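Local coordinates for protein transcriptional regulator, BadM/Rrf2 family (Thermincola potens, PDB 4CIC) that probably binds DNA as a winged helix-turn-helix transcription regulator of the Rrf2 family, the IscR of this bacterium, at residues A17-A22 and D135-A140; E27-L32 and G68-R73; D77-D82 and S130-D135. The protein carries 3 engineered substitutions. All coordinates share one frame; numbering follows the deposited sequence.

Contact 1 of 3, residues A17-A22 and D135-A140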
loop_
_atom_site.group_PDB
_atom_site.type_symbol
_atom_site.label_atom_id
_atom_site.label_comp_id
_atom_site.label_asym_id
_atom_site.label_seq_id
_atom_site.Cartn_x
_atom_site.Cartn_y
_atom_site.Cartn_z
ATOM N N ALA A 17 3.311 8.329 -17.300
ATOM C CA ALA A 17 4.090 8.506 -18.534
ATOM C C ALA A 17 3.917 7.285 -19.435
ATOM O O ALA A 17 3.793 7.416 -20.666
ATOM C CB ALA A 17 5.555 8.712 -18.194
ATOM N N MET A 18 3.882 6.097 -18.819
ATOM C CA MET A 18 3.718 4.867 -19.590
ATOM C C MET A 18 2.332 4.815 -20.189
ATOM O O MET A 18 2.162 4.356 -21.322
ATOM C CB MET A 18 3.977 3.628 -18.725
ATOM C CG MET A 18 5.458 3.467 -18.332
ATOM S SD MET A 18 6.462 3.044 -19.804
ATOM C CE MET A 18 5.825 1.435 -20.209
ATOM N N PHE A 19 1.341 5.308 -19.454
ATOM C CA PHE A 19 -0.014 5.328 -19.989
ATOM C C PHE A 19 -0.123 6.320 -21.152
ATOM O O PHE A 19 -0.784 6.046 -22.157
ATOM C CB PHE A 19 -1.066 5.616 -18.911
ATOM C CG PHE A 19 -2.469 5.585 -19.443
ATOM C CD1 PHE A 19 -3.012 4.400 -19.927
ATOM C CD2 PHE A 19 -3.219 6.740 -19.510
ATOM C CE1 PHE A 19 -4.308 4.375 -20.467
ATOM C CE2 PHE A 19 -4.499 6.723 -20.049
ATOM C CZ PHE A 19 -5.047 5.528 -20.510
ATOM N N ASP A 20 0.514 7.475 -21.014
ATOM C CA ASP A 20 0.516 8.442 -22.126
ATOM C C ASP A 20 1.129 7.795 -23.366
ATOM O O ASP A 20 0.583 7.911 -24.492
ATOM C CB ASP A 20 1.266 9.716 -21.715
ATOM C CG ASP A 20 1.227 10.806 -22.793
ATOM O OD1 ASP A 20 1.895 10.647 -23.835
ATOM O OD2 ASP A 20 0.529 11.830 -22.578
ATOM N N LEU A 21 2.252 7.099 -23.203
ATOM C CA LEU A 21 2.801 6.352 -24.342
ATOM C C LEU A 21 1.835 5.294 -24.895
ATOM O O LEU A 21 1.724 5.114 -26.114
ATOM C CB LEU A 21 4.142 5.713 -23.973
ATOM C CG LEU A 21 5.278 6.704 -23.721
ATOM C CD1 LEU A 21 6.483 5.992 -23.114
ATOM C CD2 LEU A 21 5.681 7.311 -25.085
ATOM N N ALA A 22 1.110 4.604 -24.015
ATOM C CA ALA A 22 0.108 3.633 -24.478
ATOM C C ALA A 22 -0.968 4.292 -25.341
ATOM O O ALA A 22 -1.409 3.726 -26.364
ATOM C CB ALA A 22 -0.543 2.890 -23.271
ATOM N N ASP A 135 -5.699 -2.678 -20.500
ATOM C CA ASP A 135 -6.885 -2.538 -19.667
ATOM C C ASP A 135 -7.154 -1.063 -19.366
ATOM O O ASP A 135 -8.303 -0.609 -19.367
ATOM C CB ASP A 135 -6.677 -3.246 -18.321
ATOM C CG ASP A 135 -6.697 -4.770 -18.416
ATOM O OD1 ASP A 135 -7.478 -5.324 -19.207
ATOM O OD2 ASP A 135 -5.937 -5.418 -17.654
ATOM N N MET A 136 -6.088 -0.329 -19.068
ATOM C CA MET A 136 -6.212 1.097 -18.790
ATOM C C MET A 136 -6.707 1.863 -20.034
ATOM O O MET A 136 -7.559 2.751 -19.928
ATOM C CB MET A 136 -4.879 1.652 -18.265
ATOM C CG MET A 136 -4.496 1.119 -16.839
ATOM S SD MET A 136 -2.860 1.701 -16.390
ATOM C CE MET A 136 -3.133 3.442 -16.099
ATOM N N LEU A 137 -6.212 1.489 -21.205
ATOM C CA LEU A 137 -6.722 2.098 -22.445
ATOM C C LEU A 137 -8.223 1.880 -22.637
ATOM O O LEU A 137 -8.955 2.804 -23.021
ATOM C CB LEU A 137 -5.959 1.572 -23.665
ATOM C CG LEU A 137 -4.520 2.047 -23.853
ATOM C CD1 LEU A 137 -3.865 1.287 -25.012
ATOM C CD2 LEU A 137 -4.476 3.542 -24.125
ATOM N N LYS A 138 -8.676 0.652 -22.393
ATOM C CA LYS A 138 -10.103 0.350 -22.437
ATOM C C LYS A 138 -10.924 1.165 -21.436
ATOM O O LYS A 138 -11.965 1.733 -21.796
ATOM C CB LYS A 138 -10.342 -1.142 -22.241
ATOM C CG LYS A 138 -9.820 -1.975 -23.394
ATOM C CD LYS A 138 -9.980 -3.454 -23.116
ATOM C CE LYS A 138 -9.523 -4.271 -24.302
ATOM N NZ LYS A 138 -9.889 -5.709 -24.165
ATOM N N ASP A 139 -10.467 1.220 -20.186
ATOM C CA ASP A 139 -11.152 2.017 -19.174
ATOM C C ASP A 139 -11.210 3.502 -19.549
ATOM O O ASP A 139 -12.241 4.154 -19.363
ATOM C CB ASP A 139 -10.497 1.825 -17.808
ATOM C CG ASP A 139 -10.812 0.472 -17.201
ATOM O OD1 ASP A 139 -11.318 -0.408 -17.934
ATOM O OD2 ASP A 139 -10.554 0.286 -15.992
ATOM N N ALA A 140 -10.109 4.017 -20.094
ATOM C CA ALA A 140 -10.020 5.414 -20.519
ATOM C C ALA A 140 -11.060 5.739 -21.579
ATOM O O ALA A 140 -11.600 6.843 -21.611
ATOM C CB ALA A 140 -8.625 5.727 -21.052
#

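Contact 2 of 3, residues E27-L32 and G68-R73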
loop_
_atom_site.group_PDB
_atom_site.type_symbol
_atom_site.label_atom_id
_atom_site.label_comp_id
_atom_site.label_asym_id
_atom_site.label_seq_id
_atom_site.Cartn_x
_atom_site.Cartn_y
_atom_site.Cartn_z
ATOM N N GLU A 27 -0.216 5.610 -33.035
ATOM C CA GLU A 27 0.118 6.767 -33.854
ATOM C C GLU A 27 1.615 6.919 -34.045
ATOM O O GLU A 27 2.057 7.524 -35.016
ATOM C CB GLU A 27 -0.473 8.029 -33.242
ATOM C CG GLU A 27 -1.981 8.109 -33.401
ATOM C CD GLU A 27 -2.545 9.435 -32.935
ATOM O OE1 GLU A 27 -1.846 10.154 -32.187
ATOM O OE2 GLU A 27 -3.686 9.762 -33.328
ATOM N N GLY A 28 2.397 6.376 -33.119
ATOM C CA GLY A 28 3.843 6.429 -33.234
ATOM C C GLY A 28 4.524 7.274 -32.173
ATOM O O GLY A 28 3.900 7.691 -31.199
ATOM N N PRO A 29 5.823 7.527 -32.352
ATOM C CA PRO A 29 6.652 8.262 -31.388
ATOM C C PRO A 29 6.170 9.637 -31.006
ATOM O O PRO A 29 5.671 10.381 -31.847
ATOM C CB PRO A 29 8.005 8.385 -32.103
ATOM C CG PRO A 29 7.742 8.017 -33.515
ATOM C CD PRO A 29 6.609 7.072 -33.509
ATOM N N VAL A 30 6.312 9.964 -29.720
ATOM C CA VAL A 30 6.033 11.312 -29.252
ATOM C C VAL A 30 7.227 11.839 -28.467
ATOM O O VAL A 30 8.050 11.073 -27.971
ATOM C CB VAL A 30 4.761 11.370 -28.389
ATOM C CG1 VAL A 30 3.542 11.002 -29.231
ATOM C CG2 VAL A 30 4.892 10.430 -27.180
ATOM N N SER A 31 7.330 13.155 -28.367
ATOM C CA SER A 31 8.446 13.753 -27.657
ATOM C C SER A 31 8.211 13.708 -26.153
ATOM O O SER A 31 7.064 13.679 -25.693
ATOM C CB SER A 31 8.634 15.200 -28.094
ATOM O OG SER A 31 7.528 15.990 -27.699
ATOM N N LEU A 32 9.291 13.718 -25.378
ATOM C CA LEU A 32 9.147 13.798 -23.930
ATOM C C LEU A 32 8.459 15.092 -23.515
ATOM O O LEU A 32 7.654 15.100 -22.591
ATOM C CB LEU A 32 10.493 13.651 -23.217
ATOM C CG LEU A 32 11.041 12.224 -23.206
ATOM C CD1 LEU A 32 12.114 12.062 -22.139
ATOM C CD2 LEU A 32 9.910 11.219 -22.999
ATOM N N GLY A 68 11.353 10.462 -31.187
ATOM C CA GLY A 68 10.800 10.496 -29.853
ATOM C C GLY A 68 10.716 9.112 -29.261
ATOM O O GLY A 68 11.515 8.244 -29.599
ATOM N N TYR A 69 9.744 8.904 -28.377
ATOM C CA TYR A 69 9.678 7.661 -27.612
ATOM C C TYR A 69 8.403 6.895 -27.907
ATOM O O TYR A 69 7.361 7.504 -28.146
ATOM C CB TYR A 69 9.756 7.969 -26.109
ATOM C CG TYR A 69 11.147 8.402 -25.696
ATOM C CD1 TYR A 69 11.533 9.735 -25.761
ATOM C CD2 TYR A 69 12.091 7.465 -25.294
ATOM C CE1 TYR A 69 12.818 10.124 -25.409
ATOM C CE2 TYR A 69 13.370 7.844 -24.941
ATOM C CZ TYR A 69 13.726 9.173 -24.995
ATOM O OH TYR A 69 15.003 9.540 -24.634
ATOM N N ILE A 70 8.493 5.562 -27.872
ATOM C CA ILE A 70 7.324 4.683 -27.991
ATOM C C ILE A 70 7.457 3.539 -26.998
ATOM O O ILE A 70 8.557 3.254 -26.530
ATOM C CB ILE A 70 7.166 4.052 -29.407
ATOM C CG1 ILE A 70 8.426 3.290 -29.810
ATOM C CG2 ILE A 70 6.885 5.100 -30.398
ATOM C CD1 ILE A 70 8.258 2.447 -31.058
ATOM N N LEU A 71 6.344 2.904 -26.646
ATOM C CA LEU A 71 6.435 1.678 -25.854
ATOM C C LEU A 71 7.253 0.653 -26.624
ATOM O O LEU A 71 7.167 0.561 -27.862
ATOM C CB LEU A 71 5.052 1.089 -25.583
ATOM C CG LEU A 71 4.048 1.870 -24.751
ATOM C CD1 LEU A 71 2.738 1.104 -24.702
ATOM C CD2 LEU A 71 4.575 2.082 -23.345
ATOM N N ALA A 72 8.032 -0.133 -25.884
ATOM C CA ALA A 72 8.854 -1.188 -26.472
ATOM C C ALA A 72 8.173 -2.565 -26.461
ATOM O O ALA A 72 8.694 -3.524 -27.046
ATOM C CB ALA A 72 10.193 -1.259 -25.755
ATOM N N ARG A 73 7.028 -2.648 -25.781
ATOM C CA ARG A 73 6.142 -3.817 -25.800
ATOM C C ARG A 73 4.720 -3.300 -25.994
ATOM O O ARG A 73 4.444 -2.139 -25.693
ATOM C CB ARG A 73 6.193 -4.577 -24.466
ATOM C CG ARG A 73 7.568 -5.028 -24.050
ATOM C CD ARG A 73 7.497 -6.354 -23.314
ATOM N NE ARG A 73 6.754 -6.294 -22.049
ATOM C CZ ARG A 73 7.307 -6.042 -20.867
ATOM N NH1 ARG A 73 8.609 -5.797 -20.790
ATOM N NH2 ARG A 73 6.562 -6.029 -19.762
HETATM O O HOH W 1 4.496 6.927 -28.509
#

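Contact 3 of 3, residues D77-D82 and S130-D135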
loop_
_atom_site.group_PDB
_atom_site.type_symbol
_atom_site.label_atom_id
_atom_site.label_comp_id
_atom_site.label_asym_id
_atom_site.label_seq_id
_atom_site.Cartn_x
_atom_site.Cartn_y
_atom_site.Cartn_z
ATOM N N ASP A 77 0.917 -6.421 -23.075
ATOM C CA ASP A 77 2.039 -7.171 -22.495
ATOM C C ASP A 77 2.797 -6.372 -21.426
ATOM O O ASP A 77 3.917 -6.731 -21.066
ATOM C CB ASP A 77 3.018 -7.603 -23.589
ATOM C CG ASP A 77 2.395 -8.603 -24.566
ATOM O OD1 ASP A 77 1.624 -9.482 -24.108
ATOM O OD2 ASP A 77 2.667 -8.514 -25.786
ATOM N N ILE A 78 2.213 -5.278 -20.952
ATOM C CA ILE A 78 2.835 -4.527 -19.858
ATOM C C ILE A 78 1.853 -4.423 -18.702
ATOM O O ILE A 78 0.860 -3.703 -18.798
ATOM C CB ILE A 78 3.274 -3.095 -20.310
ATOM C CG1 ILE A 78 4.254 -3.195 -21.473
ATOM C CG2 ILE A 78 3.915 -2.348 -19.124
ATOM C CD1 ILE A 78 4.585 -1.855 -22.126
ATOM N N LYS A 79 2.139 -5.122 -17.598
ATOM C CA LYS A 79 1.347 -4.980 -16.376
ATOM C C LYS A 79 1.776 -3.734 -15.610
ATOM O O LYS A 79 2.932 -3.344 -15.663
ATOM C CB LYS A 79 1.538 -6.197 -15.447
ATOM C CG LYS A 79 1.089 -7.501 -16.052
ATOM C CD LYS A 79 1.556 -8.676 -15.230
ATOM C CE LYS A 79 1.124 -9.985 -15.870
ATOM N NZ LYS A 79 1.529 -11.158 -15.030
ATOM N N VAL A 80 0.852 -3.102 -14.893
ATOM C CA VAL A 80 1.227 -1.953 -14.082
ATOM C C VAL A 80 2.306 -2.387 -13.086
ATOM O O VAL A 80 3.255 -1.650 -12.812
ATOM C CB VAL A 80 0.019 -1.345 -13.351
ATOM C CG1 VAL A 80 0.471 -0.227 -12.447
ATOM C CG2 VAL A 80 -0.970 -0.795 -14.382
ATOM N N GLY A 81 2.153 -3.583 -12.547
ATOM C CA GLY A 81 3.152 -4.118 -11.638
ATOM C C GLY A 81 4.557 -4.245 -12.222
ATOM O O GLY A 81 5.543 -4.127 -11.487
ATOM N N ASP A 82 4.657 -4.525 -13.524
ATOM C CA ASP A 82 5.951 -4.578 -14.215
ATOM C C ASP A 82 6.634 -3.215 -14.148
ATOM O O ASP A 82 7.847 -3.120 -13.995
ATOM C CB ASP A 82 5.801 -4.885 -15.714
ATOM C CG ASP A 82 5.284 -6.286 -16.017
ATOM O OD1 ASP A 82 5.453 -7.199 -15.182
ATOM O OD2 ASP A 82 4.733 -6.475 -17.138
ATOM N N SER A 130 -2.858 -7.500 -12.188
ATOM C CA SER A 130 -4.115 -7.843 -12.843
ATOM C C SER A 130 -4.524 -6.783 -13.846
ATOM O O SER A 130 -5.506 -6.958 -14.561
ATOM C CB SER A 130 -5.232 -8.008 -11.815
ATOM O OG SER A 130 -5.678 -6.745 -11.345
ATOM N N ILE A 131 -3.775 -5.683 -13.892
ATOM C CA ILE A 131 -4.129 -4.561 -14.774
ATOM C C ILE A 131 -3.009 -4.321 -15.763
ATOM O O ILE A 131 -1.862 -4.121 -15.370
ATOM C CB ILE A 131 -4.335 -3.268 -13.945
ATOM C CG1 ILE A 131 -5.499 -3.454 -12.970
ATOM C CG2 ILE A 131 -4.597 -2.063 -14.847
ATOM C CD1 ILE A 131 -5.528 -2.427 -11.842
ATOM N N THR A 132 -3.325 -4.310 -17.057
ATOM C CA THR A 132 -2.307 -3.980 -18.034
ATOM C C THR A 132 -2.560 -2.589 -18.598
ATOM O O THR A 132 -3.620 -1.997 -18.379
ATOM C CB THR A 132 -2.310 -4.936 -19.248
ATOM O OG1 THR A 132 -3.545 -4.798 -19.955
ATOM C CG2 THR A 132 -2.135 -6.381 -18.802
ATOM N N LEU A 133 -1.591 -2.068 -19.331
ATOM C CA LEU A 133 -1.812 -0.803 -20.027
ATOM C C LEU A 133 -2.969 -0.915 -21.021
ATOM O O LEU A 133 -3.709 0.042 -21.197
ATOM C CB LEU A 133 -0.530 -0.297 -20.675
ATOM C CG LEU A 133 0.643 0.099 -19.759
ATOM C CD1 LEU A 133 1.826 0.597 -20.616
ATOM C CD2 LEU A 133 0.204 1.184 -18.782
ATOM N N ALA A 134 -3.188 -2.091 -21.605
ATOM C CA ALA A 134 -4.354 -2.237 -22.490
ATOM C C ALA A 134 -5.662 -2.110 -21.705
ATOM O O ALA A 134 -6.636 -1.533 -22.192
ATOM C CB ALA A 134 -4.318 -3.560 -23.244
ATOM N N ASP A 135 -5.699 -2.678 -20.500
ATOM C CA ASP A 135 -6.885 -2.538 -19.667
ATOM C C ASP A 135 -7.154 -1.063 -19.366
ATOM O O ASP A 135 -8.303 -0.609 -19.367
ATOM C CB ASP A 135 -6.677 -3.246 -18.321
ATOM C CG ASP A 135 -6.697 -4.770 -18.416
ATOM O OD1 ASP A 135 -7.478 -5.324 -19.207
ATOM O OD2 ASP A 135 -5.937 -5.418 -17.654
#

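Contact 1 of 3, residues A17-A22 and D135-A140
The first helix of the winged helix-turn-helix domain, 9-23, meets the C-terminal helix 133-143 here, with the Phe19 ring set against Met136, Leu137 and Ala140. The axes of segments 17-22 and 135-140 cross at -73°, 10.3 Å apart at their closest, and the ring bridges that gap. With CG anti to the backbone N (chi1 -178°), the Phe19 ring starts toward helix 133-143; its CE1 lies 3.5 Å from Met136 CB. Met136 then bends at chi3, which brings its CE back to 3.9 Å from Phe19 CD1. Its SD lies 5.3 Å from the centroid of the Phe19 ring, oblique to it, a Met-aromatic contact. At the ring edge, CZ of Phe19 rests 3.6 Å from CB of Ala140, while the backbone N of Leu137 sits in the ring plane beside CE1. The Leu137 side chain closes the other end of the contact: CD2 packs 3.8 Å from Phe19 CE1, and CD1 lies 3.7 Å from the carbonyl O of Ala22. Val112 of the second subunit also packs on Phe19, and Thr113 of that subunit on Met136. The whole is an apolar helix-helix crossing at the dimer interface, joining the winged helix-turn-helix domain to the C-terminal helix.

Contact 2 of 3, residues E27-L32 and G68-R73
Leu32 and Tyr69 meet at a slant, and Leu32 comes obliquely to the CD1-CE1 bond of the tyrosine ring: its CG is 3.5 Å from Tyr69 CE1 and its CD2 lies equally near CD1. Pro29 and Ile70 behave differently, running alongside one another in the same direction. In Ile70, chi1 of 56° puts CG1 between the backbone N and the carbonyl carbon; CG2 takes the place beside the N and presses to 3.3 Å from Pro29 N, with Pro29 CD 3.7 Å away. Between these two pairs the backbones join in a single antiparallel hydrogen-bonded pair, Val30 with Tyr69. Tyr69 N gives the shorter bond, 2.8 Å to Val30 O, and Val30 N returns one of 3.1 Å to Tyr69 O. A water donates to both Tyr69 O and Gly28 O, so the tyrosine carbonyl is gripped twice. Gly68 CA lies 3.4 Å from Val30 O, and a side chain on Gly68 would run into that oxygen. Ser31, at the N-cap of helix 32-39, caps a backbone N just beyond Leu32 with its side chain. Strand 68-71 also pairs with strand 59-62, through Gly68 with Val62 and Ile70 with Lys60, to form the wing; helix 9-23 packs on Val30 and Leu71, and Ile50 of helix 43-55 touches both Leu32 and Tyr69.

Contact 3 of 3, residues D77-D82 and S130-D135
Ile78-Val80 and Ile131-Leu133 run beside each other just where two helices start, and backbone hydrogen bonds tie them together. Leu133 N donates to Ile78 O at 3.0 Å, and Val80 N to Ile131 O at 2.9 Å. Lys79 and Thr132 are bridged between the two bonds, their CA atoms 4.1 Å apart, and CA-H...O contacts add to the pairing, such as Thr132 CA to Ile78 O at 3.3 Å.

Other hydrogen bonds stay within each segment. Thr132 and Asp135 form a capping box: Thr132 N gives to Asp135 OD2 at 2.9 Å, and Asp135 N gives to Thr132 OG1, which chi1 of 64° holds between the backbone N and the carbonyl carbon. At the other helix start Lys79 N donates to Asp82 OD2 at 3.0 Å, from above the carboxylate plane by 54°. An alanine at Thr132 would probably leave Asp135 N without its capping acceptor and loosen the first turn of helix 133-143.

The apolar contacts lie beside the backbone bonds. Leu133 slants across Ile78, with CD1 3.9 Å from Ile78 CG2. Val80 and Ile131 lie alongside each other, their CG2 atoms 3.9 Å apart.

Met18 of helix 9-23 packs on Ile78 and Leu133, Val15 of the same helix on Val80, and Ile83 of helix 80-87 on Ile78 and Leu133. Val116 of the second subunit packs on Ile131, so the paired starts of helices 80-87 and 133-143 have helix 9-23 and the partner chain among their neighbours.

Contacts 1 and 3 share Asp135 and helix 133-143, with centres about 9 Å apart. Met136 joins them: its SD lies 3.7 Å from Val80 CG2. Contact 2 is farther out, its centre about 13 Å from that of contact 1 and 17 Å from that of contact 3. Leu71 reaches back from the wing to both, with CD2 3.4 Å from Met18 CE and 4.1 Å from Leu133 CD1. Arg73 NH2 and Asp82 OD2 add a weak ion pair between contacts 2 and 3. Contacts 1 and 3 also touch the second subunit, whereas contact 2 does not. The sodium ion, at Arg85, Val86 and Glu88, is about 13 Å from the Ile78 side chain.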